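Local atomic coordinates of precorrin-3 methylase (Rhodobacter capsulatus, PDB entry 3NUT), a protein that probably transfers a methyl group from S-adenosyl-L-methionine to a precorrin in the biosynthesis of adenosylcobalamin, and binds S-adenosyl-L-homocysteine. Residues S143-P148 with P171-R176; F199-T204 with M225-L230; N61-D66 with A95-E100. One frame throughout, in Å; residues are numbered along the deposited sequence.

Interaction 1: residues S143-P148 with P171-R176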
loop_
_atom_site.group_PDB
_atom_site.type_symbol
_atom_site.label_atom_id
_atom_site.label_comp_id
_atom_site.label_asym_id
_atom_site.label_seq_id
_atom_site.Cartn_x
_atom_site.Cartn_y
_atom_site.Cartn_z
ATOM N N SER A 143 -9.638 10.030 -11.148
ATOM C CA SER A 143 -9.356 10.968 -12.233
ATOM C C SER A 143 -8.750 10.278 -13.432
ATOM O O SER A 143 -7.915 10.857 -14.125
ATOM C CB SER A 143 -8.433 12.104 -11.781
ATOM O OG SER A 143 -9.044 12.878 -10.768
ATOM N N ASP A 144 -9.148 9.045 -13.699
ATOM C CA ASP A 144 -8.686 8.460 -14.943
ATOM C C ASP A 144 -9.605 8.822 -16.116
ATOM O O ASP A 144 -10.717 8.281 -16.269
ATOM C CB ASP A 144 -8.432 6.955 -14.861
ATOM C CG ASP A 144 -7.531 6.470 -15.988
ATOM O OD1 ASP A 144 -7.071 7.310 -16.780
ATOM O OD2 ASP A 144 -7.279 5.259 -16.091
ATOM N N ASN A 145 -9.110 9.756 -16.929
ATOM C CA ASN A 145 -9.772 10.184 -18.159
ATOM C C ASN A 145 -9.579 9.185 -19.315
ATOM O O ASN A 145 -10.312 9.233 -20.303
ATOM C CB ASN A 145 -9.314 11.602 -18.534
ATOM C CG ASN A 145 -9.485 12.609 -17.372
ATOM O OD1 ASN A 145 -10.499 12.610 -16.657
ATOM N ND2 ASN A 145 -8.482 13.462 -17.186
ATOM N N LEU A 146 -8.617 8.264 -19.160
ATOM C CA LEU A 146 -8.378 7.170 -20.129
ATOM C C LEU A 146 -9.413 6.025 -20.048
ATOM O O LEU A 146 -9.517 5.205 -20.968
ATOM C CB LEU A 146 -6.955 6.596 -19.985
ATOM C CG LEU A 146 -5.684 7.407 -20.309
ATOM C CD1 LEU A 146 -4.414 6.576 -20.037
ATOM C CD2 LEU A 146 -5.691 7.925 -21.741
ATOM N N LYS A 147 -10.156 5.963 -18.942
ATOM C CA LYS A 147 -11.300 5.051 -18.805
ATOM C C LYS A 147 -12.627 5.774 -19.125
ATOM O O LYS A 147 -12.754 6.988 -18.900
ATOM C CB LYS A 147 -11.368 4.472 -17.385
ATOM C CG LYS A 147 -10.108 3.743 -16.911
ATOM C CD LYS A 147 -10.393 2.741 -15.775
ATOM C CE LYS A 147 -10.571 3.408 -14.391
ATOM N NZ LYS A 147 -11.845 4.179 -14.233
ATOM N N PRO A 148 -13.613 5.037 -19.673
ATOM C CA PRO A 148 -14.942 5.650 -19.703
ATOM C C PRO A 148 -15.541 5.558 -18.299
ATOM O O PRO A 148 -15.300 4.568 -17.593
ATOM C CB PRO A 148 -15.718 4.781 -20.703
ATOM C CG PRO A 148 -15.014 3.436 -20.698
ATOM C CD PRO A 148 -13.584 3.682 -20.270
ATOM N N PRO A 171 -9.186 12.643 -6.381
ATOM C CA PRO A 171 -10.639 12.684 -6.257
ATOM C C PRO A 171 -11.261 13.779 -7.142
ATOM O O PRO A 171 -12.251 13.512 -7.836
ATOM C CB PRO A 171 -10.864 12.946 -4.755
ATOM C CG PRO A 171 -9.488 13.104 -4.129
ATOM C CD PRO A 171 -8.524 13.335 -5.260
ATOM N N ARG A 172 -10.658 14.969 -7.154
ATOM C CA ARG A 172 -11.161 16.086 -7.953
ATOM C C ARG A 172 -10.469 16.241 -9.308
ATOM O O ARG A 172 -9.411 16.857 -9.397
ATOM C CB ARG A 172 -11.057 17.410 -7.187
ATOM C CG ARG A 172 -11.664 17.419 -5.790
ATOM C CD ARG A 172 -13.166 17.081 -5.734
ATOM N NE ARG A 172 -14.006 17.809 -6.688
ATOM C CZ ARG A 172 -14.216 19.126 -6.689
ATOM N NH1 ARG A 172 -13.620 19.926 -5.804
ATOM N NH2 ARG A 172 -15.016 19.653 -7.609
ATOM N N SER A 173 -11.090 15.700 -10.358
ATOM C CA SER A 173 -10.608 15.863 -11.729
ATOM C C SER A 173 -10.762 17.315 -12.195
ATOM O O SER A 173 -11.808 17.951 -12.001
ATOM C CB SER A 173 -11.347 14.899 -12.663
ATOM O OG SER A 173 -10.853 14.952 -14.002
ATOM N N LYS A 174 -9.694 17.836 -12.790
ATOM C CA LYS A 174 -9.658 19.203 -13.293
ATOM C C LYS A 174 -10.564 19.300 -14.513
ATOM O O LYS A 174 -11.278 20.278 -14.672
ATOM C CB LYS A 174 -8.217 19.572 -13.662
ATOM C CG LYS A 174 -7.982 21.030 -14.068
ATOM C CD LYS A 174 -7.124 21.104 -15.349
ATOM C CE LYS A 174 -6.101 22.231 -15.292
ATOM N NZ LYS A 174 -4.925 21.840 -14.455
ATOM N N SER A 175 -10.540 18.261 -15.352
ATOM C CA SER A 175 -11.307 18.206 -16.604
ATOM C C SER A 175 -12.586 17.359 -16.528
ATOM O O SER A 175 -13.354 17.317 -17.489
ATOM C CB SER A 175 -10.420 17.679 -17.734
ATOM O OG SER A 175 -9.950 16.377 -17.430
ATOM N N ARG A 176 -12.795 16.661 -15.412
ATOM C CA ARG A 176 -14.102 16.053 -15.101
ATOM C C ARG A 176 -14.586 16.596 -13.755
ATOM O O ARG A 176 -14.695 15.840 -12.782
ATOM C CB ARG A 176 -14.020 14.523 -15.030
ATOM C CG ARG A 176 -13.594 13.824 -16.296
ATOM C CD ARG A 176 -14.770 13.227 -17.050
ATOM N NE ARG A 176 -14.352 12.052 -17.819
ATOM C CZ ARG A 176 -13.574 12.095 -18.903
ATOM N NH1 ARG A 176 -13.117 13.272 -19.351
ATOM N NH2 ARG A 176 -13.246 10.961 -19.536
#
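A side-chain amide oxygen sits over the flat of an arginine: OD1 of Asn145 lies 3.7 Å above the guanidinium plane of Arg176, over its centre. The two side chains meet tip to tip, amide and guanidinium planes 39° apart, and the same OD1 also rests 3.3 Å from CG of Arg176. A bend at chi2 of Arg176 (-101°) turns the guanidinium across Asn145, with the carbonyl of Lys147 near its plane at one edge. An alanine at Arg176 would remove the group lying under Asn145 OD1 and would probably leave the amide less well packed, loosening this end of the contact. Farther in, Ser143 OG packs 3.6 Å from Ser173 CB, while its polar bond goes to the backbone oxygen of Asn170, a residue of the S-adenosyl-L-homocysteine site. OD1 of Asp144 accepts from Leu146 N at 3.0 Å, met from above the carboxylate plane, in an Asx turn; Ser173 OG, anti to its own backbone N (chi1 -176°), accepts from Arg176 N at 2.9 Å in an ST motif. These are the loops that follow the parallel neighbouring strands 137-141 and 165-169 and lead into helices, beside the ligand pocket that Pro171 helps to line.

Interaction 2: residues F199-T204 with M225-L230. With SAH (S-adenosyl-L-homocysteine), chain E.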
loop_
_atom_site.group_PDB
_atom_site.type_symbol
_atom_site.label_atom_id
_atom_site.label_comp_id
_atom_site.label_asym_id
_atom_site.label_seq_id
_atom_site.Cartn_x
_atom_site.Cartn_y
_atom_site.Cartn_z
ATOM N N PHE A 199 -11.585 12.558 4.758
ATOM C CA PHE A 199 -10.869 13.368 3.791
ATOM C C PHE A 199 -9.540 13.729 4.431
ATOM O O PHE A 199 -9.486 14.417 5.470
ATOM C CB PHE A 199 -11.671 14.611 3.381
ATOM C CG PHE A 199 -12.984 14.289 2.716
ATOM C CD1 PHE A 199 -13.075 14.215 1.330
ATOM C CD2 PHE A 199 -14.128 14.048 3.482
ATOM C CE1 PHE A 199 -14.289 13.908 0.706
ATOM C CE2 PHE A 199 -15.340 13.740 2.875
ATOM C CZ PHE A 199 -15.421 13.673 1.476
ATOM N N ALA A 200 -8.470 13.214 3.839
ATOM C CA ALA A 200 -7.143 13.423 4.407
ATOM C C ALA A 200 -6.289 14.225 3.441
ATOM O O ALA A 200 -5.968 13.794 2.330
ATOM C CB ALA A 200 -6.488 12.107 4.804
ATOM N N ARG A 201 -5.961 15.421 3.896
ATOM C CA ARG A 201 -5.416 16.435 3.045
ATOM C C ARG A 201 -3.960 16.660 3.384
ATOM O O ARG A 201 -3.612 16.877 4.549
ATOM C CB ARG A 201 -6.244 17.731 3.227
ATOM C CG ARG A 201 -5.647 18.956 2.566
ATOM C CD ARG A 201 -6.376 20.257 2.963
ATOM N NE ARG A 201 -5.456 21.406 2.951
ATOM C CZ ARG A 201 -4.943 21.945 1.844
ATOM N NH1 ARG A 201 -5.241 21.444 0.639
ATOM N NH2 ARG A 201 -4.130 22.989 1.943
ATOM N N ALA A 202 -3.120 16.607 2.359
ATOM C CA ALA A 202 -1.706 16.997 2.475
ATOM C C ALA A 202 -1.016 16.200 3.564
ATOM O O ALA A 202 -0.312 16.751 4.421
ATOM C CB ALA A 202 -1.551 18.524 2.738
ATOM N N VAL A 203 -1.228 14.892 3.511
ATOM C CA VAL A 203 -0.786 14.004 4.575
ATOM C C VAL A 203 0.744 13.980 4.661
ATOM O O VAL A 203 1.421 13.853 3.649
ATOM C CB VAL A 203 -1.383 12.607 4.387
ATOM C CG1 VAL A 203 -0.829 11.653 5.411
ATOM C CG2 VAL A 203 -2.878 12.693 4.531
ATOM N N THR A 204 1.240 14.154 5.887
ATOM C CA THR A 204 2.670 14.210 6.267
ATOM C C THR A 204 3.326 15.555 5.985
ATOM O O THR A 204 4.541 15.697 6.130
ATOM C CB THR A 204 3.569 13.084 5.643
ATOM O OG1 THR A 204 3.916 13.437 4.304
ATOM C CG2 THR A 204 2.899 11.723 5.682
ATOM N N MET A 225 -7.167 18.148 -4.909
ATOM C CA MET A 225 -6.104 17.288 -5.470
ATOM C C MET A 225 -4.979 16.965 -4.493
ATOM O O MET A 225 -4.119 16.154 -4.783
ATOM C CB MET A 225 -5.557 17.846 -6.796
ATOM C CG MET A 225 -6.440 17.457 -7.990
ATOM S SD MET A 225 -7.061 15.738 -7.840
ATOM C CE MET A 225 -5.737 14.875 -8.711
ATOM N N ARG A 226 -5.028 17.595 -3.325
ATOM C CA ARG A 226 -4.080 17.396 -2.234
ATOM C C ARG A 226 -4.633 16.357 -1.233
ATOM O O ARG A 226 -4.195 16.280 -0.072
ATOM C CB ARG A 226 -3.880 18.760 -1.543
ATOM C CG ARG A 226 -2.556 18.982 -0.831
ATOM C CD ARG A 226 -1.383 19.372 -1.753
ATOM N NE ARG A 226 -0.111 19.139 -1.055
ATOM C CZ ARG A 226 0.563 17.979 -1.025
ATOM N NH1 ARG A 226 0.133 16.900 -1.687
ATOM N NH2 ARG A 226 1.694 17.908 -0.329
ATOM N N THR A 227 -5.600 15.557 -1.685
ATOM C CA THR A 227 -6.450 14.783 -0.773
ATOM C C THR A 227 -6.609 13.353 -1.255
ATOM O O THR A 227 -6.679 13.091 -2.454
ATOM C CB THR A 227 -7.841 15.466 -0.630
ATOM O OG1 THR A 227 -7.636 16.804 -0.177
ATOM C CG2 THR A 227 -8.775 14.757 0.356
ATOM N N VAL A 228 -6.627 12.434 -0.298
ATOM C CA VAL A 228 -6.958 11.061 -0.563
ATOM C C VAL A 228 -8.161 10.747 0.338
ATOM O O VAL A 228 -8.206 11.155 1.507
ATOM C CB VAL A 228 -5.729 10.106 -0.358
ATOM C CG1 VAL A 228 -5.253 10.082 1.088
ATOM C CG2 VAL A 228 -6.050 8.688 -0.822
ATOM N N VAL A 229 -9.137 10.047 -0.210
ATOM C CA VAL A 229 -10.405 9.855 0.479
ATOM C C VAL A 229 -10.550 8.389 0.872
ATOM O O VAL A 229 -10.502 7.483 0.021
ATOM C CB VAL A 229 -11.610 10.330 -0.399
ATOM C CG1 VAL A 229 -12.958 10.100 0.319
ATOM C CG2 VAL A 229 -11.443 11.793 -0.828
ATOM N N LEU A 230 -10.705 8.161 2.168
ATOM C CA LEU A 230 -10.839 6.820 2.686
ATOM C C LEU A 230 -12.293 6.546 3.020
ATOM O O LEU A 230 -12.963 7.355 3.649
ATOM C CB LEU A 230 -9.953 6.596 3.914
ATOM C CG LEU A 230 -8.465 6.956 3.806
ATOM C CD1 LEU A 230 -7.797 6.818 5.164
ATOM C CD2 LEU A 230 -7.715 6.140 2.751
HETATM N N SAH E . 2.065 7.075 -6.676
HETATM C CA SAH E . 1.206 7.917 -5.788
HETATM C CB SAH E . -0.186 8.120 -6.406
HETATM C CG SAH E . -0.144 9.116 -7.566
HETATM S SD SAH E . -1.728 9.831 -7.941
HETATM C C SAH E . 1.104 7.164 -4.513
HETATM O O SAH E . 1.522 6.015 -4.570
HETATM O OXT SAH E . 0.641 7.613 -3.446
HETATM C "C5'" SAH E . -1.699 11.328 -6.982
HETATM C "C4'" SAH E . -2.843 11.352 -5.948
HETATM O "O4'" SAH E . -2.427 10.650 -4.770
HETATM C "C3'" SAH E . -3.294 12.733 -5.450
HETATM O "O3'" SAH E . -4.367 13.313 -6.207
HETATM C "C2'" SAH E . -3.793 12.448 -4.050
HETATM O "O2'" SAH E . -5.124 11.889 -4.056
HETATM C "C1'" SAH E . -2.859 11.345 -3.590
HETATM N N9 SAH E . -1.712 11.883 -2.821
HETATM C C8 SAH E . -0.415 11.890 -3.188
HETATM N N7 SAH E . 0.351 12.454 -2.204
HETATM C C5 SAH E . -0.461 12.817 -1.180
HETATM C C6 SAH E . -0.325 13.452 0.166
HETATM N N6 SAH E . 0.877 13.848 0.660
HETATM N N1 SAH E . -1.444 13.648 0.908
HETATM C C2 SAH E . -2.658 13.274 0.451
HETATM N N3 SAH E . -2.848 12.694 -0.758
HETATM C C4 SAH E . -1.816 12.445 -1.604
#
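Two antiparallel strands, 199-201 and 227-230, join in the mixed sheet of this tetrapyrrole methylase; the end of the pairing and the loops beside it hold the adenosine half of S-adenosyl-L-homocysteine. The tight part is the strand pairing. Ala200 and Val228 form a hydrogen-bonded pair, Val228 N reaching Ala200 O at 3.0 Å with the bond in the carbonyl plane. On the face that carries Phe199, Thr227 and Val229, the side chains of Phe199 and Val229 run side by side, Val229 CG1 over one face of the ring and CG2 3.6 Å from Phe199 CD1; Thr227 CG2 lies at the ring edge. Ala200 and Val228 point to the other face, against Ala125 of helix 121-129. Beyond the strands the contact loosens and is partly exposed. Ala202 N still bonds Arg226 O at 2.7 Å, nearly along the C=O axis, but the arginines cross at about a right angle, guanidinium planes 80° apart, Arg201 NH1 touching Arg226 CB at 3.7 Å. Arg226, bent at chi2 (80°), lays one guanidinium face over Ala202, and Arg201 NH1 has a long, weak ion pair with Asp224. Val203 N donates to adenine N1 and Val203 O accepts from adenine N6 at 3.0 Å, while Val203 CB and CG2 pack beside N1. On the ribose, the O2' hydroxyl of the ligand donates to the backbone oxygen of Thr227 at 2.5 Å.

Interaction 3: residues N61-D66 with A95-E100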
loop_
_atom_site.group_PDB
_atom_site.type_symbol
_atom_site.label_atom_id
_atom_site.label_comp_id
_atom_site.label_asym_id
_atom_site.label_seq_id
_atom_site.Cartn_x
_atom_site.Cartn_y
_atom_site.Cartn_z
ATOM N N ASN A 61 3.544 17.260 -13.372
ATOM C CA ASN A 61 3.252 16.183 -12.440
ATOM C C ASN A 61 2.267 15.150 -12.965
ATOM O O ASN A 61 1.236 14.902 -12.360
ATOM C CB ASN A 61 2.863 16.690 -11.055
ATOM C CG ASN A 61 3.413 15.802 -9.984
ATOM O OD1 ASN A 61 4.473 15.210 -10.175
ATOM N ND2 ASN A 61 2.705 15.664 -8.871
ATOM N N ARG A 62 2.604 14.525 -14.080
ATOM C CA ARG A 62 1.640 13.716 -14.796
ATOM C C ARG A 62 2.309 12.470 -15.380
ATOM O O ARG A 62 3.496 12.476 -15.619
ATOM C CB ARG A 62 1.057 14.574 -15.906
ATOM C CG ARG A 62 -0.450 14.435 -16.141
ATOM C CD ARG A 62 -0.947 15.626 -16.981
ATOM N NE ARG A 62 0.137 16.178 -17.810
ATOM C CZ ARG A 62 0.483 15.740 -19.030
ATOM N NH1 ARG A 62 -0.175 14.741 -19.615
ATOM N NH2 ARG A 62 1.495 16.315 -19.677
ATOM N N VAL A 63 1.550 11.408 -15.606
ATOM C CA VAL A 63 2.104 10.209 -16.220
ATOM C C VAL A 63 2.075 10.307 -17.756
ATOM O O VAL A 63 1.006 10.395 -18.339
ATOM C CB VAL A 63 1.351 8.939 -15.766
ATOM C CG1 VAL A 63 1.826 7.740 -16.564
ATOM C CG2 VAL A 63 1.525 8.694 -14.267
ATOM N N GLU A 64 3.246 10.293 -18.396
ATOM C CA GLU A 64 3.340 10.284 -19.876
ATOM C C GLU A 64 4.370 9.246 -20.384
ATOM O O GLU A 64 5.427 9.059 -19.773
ATOM C CB GLU A 64 3.616 11.707 -20.441
ATOM C CG GLU A 64 4.129 11.801 -21.937
ATOM C CD GLU A 64 3.038 11.631 -23.048
ATOM O OE1 GLU A 64 2.730 10.474 -23.472
ATOM O OE2 GLU A 64 2.524 12.676 -23.541
ATOM N N LEU A 65 4.049 8.587 -21.495
ATOM C CA LEU A 65 4.930 7.588 -22.085
ATOM C C LEU A 65 6.249 8.142 -22.636
ATOM O O LEU A 65 7.256 7.445 -22.570
ATOM C CB LEU A 65 4.205 6.734 -23.141
ATOM C CG LEU A 65 2.965 5.897 -22.715
ATOM C CD1 LEU A 65 2.550 4.875 -23.798
ATOM C CD2 LEU A 65 3.088 5.187 -21.347
ATOM N N ASP A 66 6.242 9.384 -23.131
ATOM C CA ASP A 66 7.374 9.968 -23.873
ATOM C C ASP A 66 8.622 10.236 -23.025
ATOM O O ASP A 66 9.756 10.156 -23.515
ATOM C CB ASP A 66 6.960 11.286 -24.559
ATOM C CG ASP A 66 6.434 11.085 -25.988
ATOM O OD1 ASP A 66 6.158 9.927 -26.387
ATOM O OD2 ASP A 66 6.281 12.112 -26.712
ATOM N N ALA A 95 5.836 3.583 -12.959
ATOM C CA ALA A 95 6.336 2.237 -13.222
ATOM C C ALA A 95 5.575 1.569 -14.378
ATOM O O ALA A 95 6.204 1.025 -15.300
ATOM C CB ALA A 95 6.336 1.375 -11.971
ATOM N N SER A 96 4.239 1.634 -14.325
ATOM C CA SER A 96 3.353 1.194 -15.415
ATOM C C SER A 96 3.691 1.755 -16.802
ATOM O O SER A 96 3.803 1.009 -17.782
ATOM C CB SER A 96 1.912 1.608 -15.111
ATOM O OG SER A 96 1.137 0.473 -14.811
ATOM N N ALA A 97 3.799 3.077 -16.860
ATOM C CA ALA A 97 4.133 3.799 -18.061
ATOM C C ALA A 97 5.494 3.409 -18.621
ATOM O O ALA A 97 5.675 3.382 -19.828
ATOM C CB ALA A 97 4.127 5.279 -17.774
ATOM N N LEU A 98 6.457 3.141 -17.747
ATOM C CA LEU A 98 7.768 2.689 -18.215
ATOM C C LEU A 98 7.643 1.348 -18.938
ATOM O O LEU A 98 8.265 1.152 -19.994
ATOM C CB LEU A 98 8.800 2.615 -17.074
ATOM C CG LEU A 98 10.158 1.954 -17.391
ATOM C CD1 LEU A 98 10.923 2.774 -18.433
ATOM C CD2 LEU A 98 11.008 1.758 -16.124
ATOM N N PHE A 99 6.845 0.447 -18.382
ATOM C CA PHE A 99 6.658 -0.866 -18.985
ATOM C C PHE A 99 5.793 -0.773 -20.238
ATOM O O PHE A 99 6.023 -1.522 -21.208
ATOM C CB PHE A 99 6.153 -1.904 -17.982
ATOM C CG PHE A 99 7.128 -2.151 -16.877
ATOM C CD1 PHE A 99 8.368 -2.695 -17.151
ATOM C CD2 PHE A 99 6.836 -1.783 -15.565
ATOM C CE1 PHE A 99 9.288 -2.897 -16.137
ATOM C CE2 PHE A 99 7.747 -1.982 -14.561
ATOM C CZ PHE A 99 8.968 -2.522 -14.827
ATOM N N GLU A 100 4.855 0.175 -20.245
ATOM C CA GLU A 100 4.207 0.552 -21.512
ATOM C C GLU A 100 5.159 1.113 -22.585
ATOM O O GLU A 100 5.064 0.701 -23.733
ATOM C CB GLU A 100 3.024 1.494 -21.314
ATOM C CG GLU A 100 1.820 0.800 -20.753
ATOM C CD GLU A 100 0.716 1.771 -20.319
ATOM O OE1 GLU A 100 0.541 1.943 -19.089
ATOM O OE2 GLU A 100 0.028 2.331 -21.215
#
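The start of helix 65-76, with the loop leading into it, leans on helix 94-104 through a small apolar patch near the surface. The methyl of Ala97, directed at the loop, is its centre. Val63 brings CG1, anti to the backbone N (chi1 172°), to 3.6 Å from Ala97 CB. Leu65 uses one branch alone: CG stands anti to the carbonyl carbon (chi1 -60°), and CD2 comes to 3.7 Å from Ala97 CB and 3.5 Å from Ala97 O. Both helices belong to the domain built on the parallel sheet of strand order 55-58, 37-40, 80-85, 10-15, 113-116, and the loop with Val63 connects strand 55-58 to helix 65-76. Leu98 and Phe99 of helix 94-104 point away from Leu65, onto strands 10-15 and 113-116, so Ala97 and Glu100 form the side that meets the loop. Glu100 takes part with its aliphatic root, crossing Leu65 at about a right angle, its CB 3.7 Å from Leu65 CD2; beyond CG the chain runs extended; Glu100 also packs on Tyr244 of the second subunit. At the entry to helix 65-76, Glu64 points away from helix 94-104, and its OE1 accepts a weak hydrogen bond of 3.0 Å from Leu65 N.

Along the chain, interaction 3 closes before interaction 1 opens, and interaction 1 closes before interaction 2 opens. Interactions 1 and 2 share the mixed sheet: the loops of interaction 1 follow strands 137-141 and 165-169, and strand 227-231 of interaction 2 lies next to 165-169. Their centres are about 17 Å apart, yet they touch where Pro171 and Arg172 pack against Met225, at the ligand. Interaction 3 belongs to the parallel-sheet half, its centre about 17 Å from that of interaction 1 and 23 Å from that of interaction 2, with no touch. S-adenosyl-L-homocysteine lies between these halves, which together form its pocket; interactions 1 and 2 line it, and the side chain of Val63 is about 7 Å away.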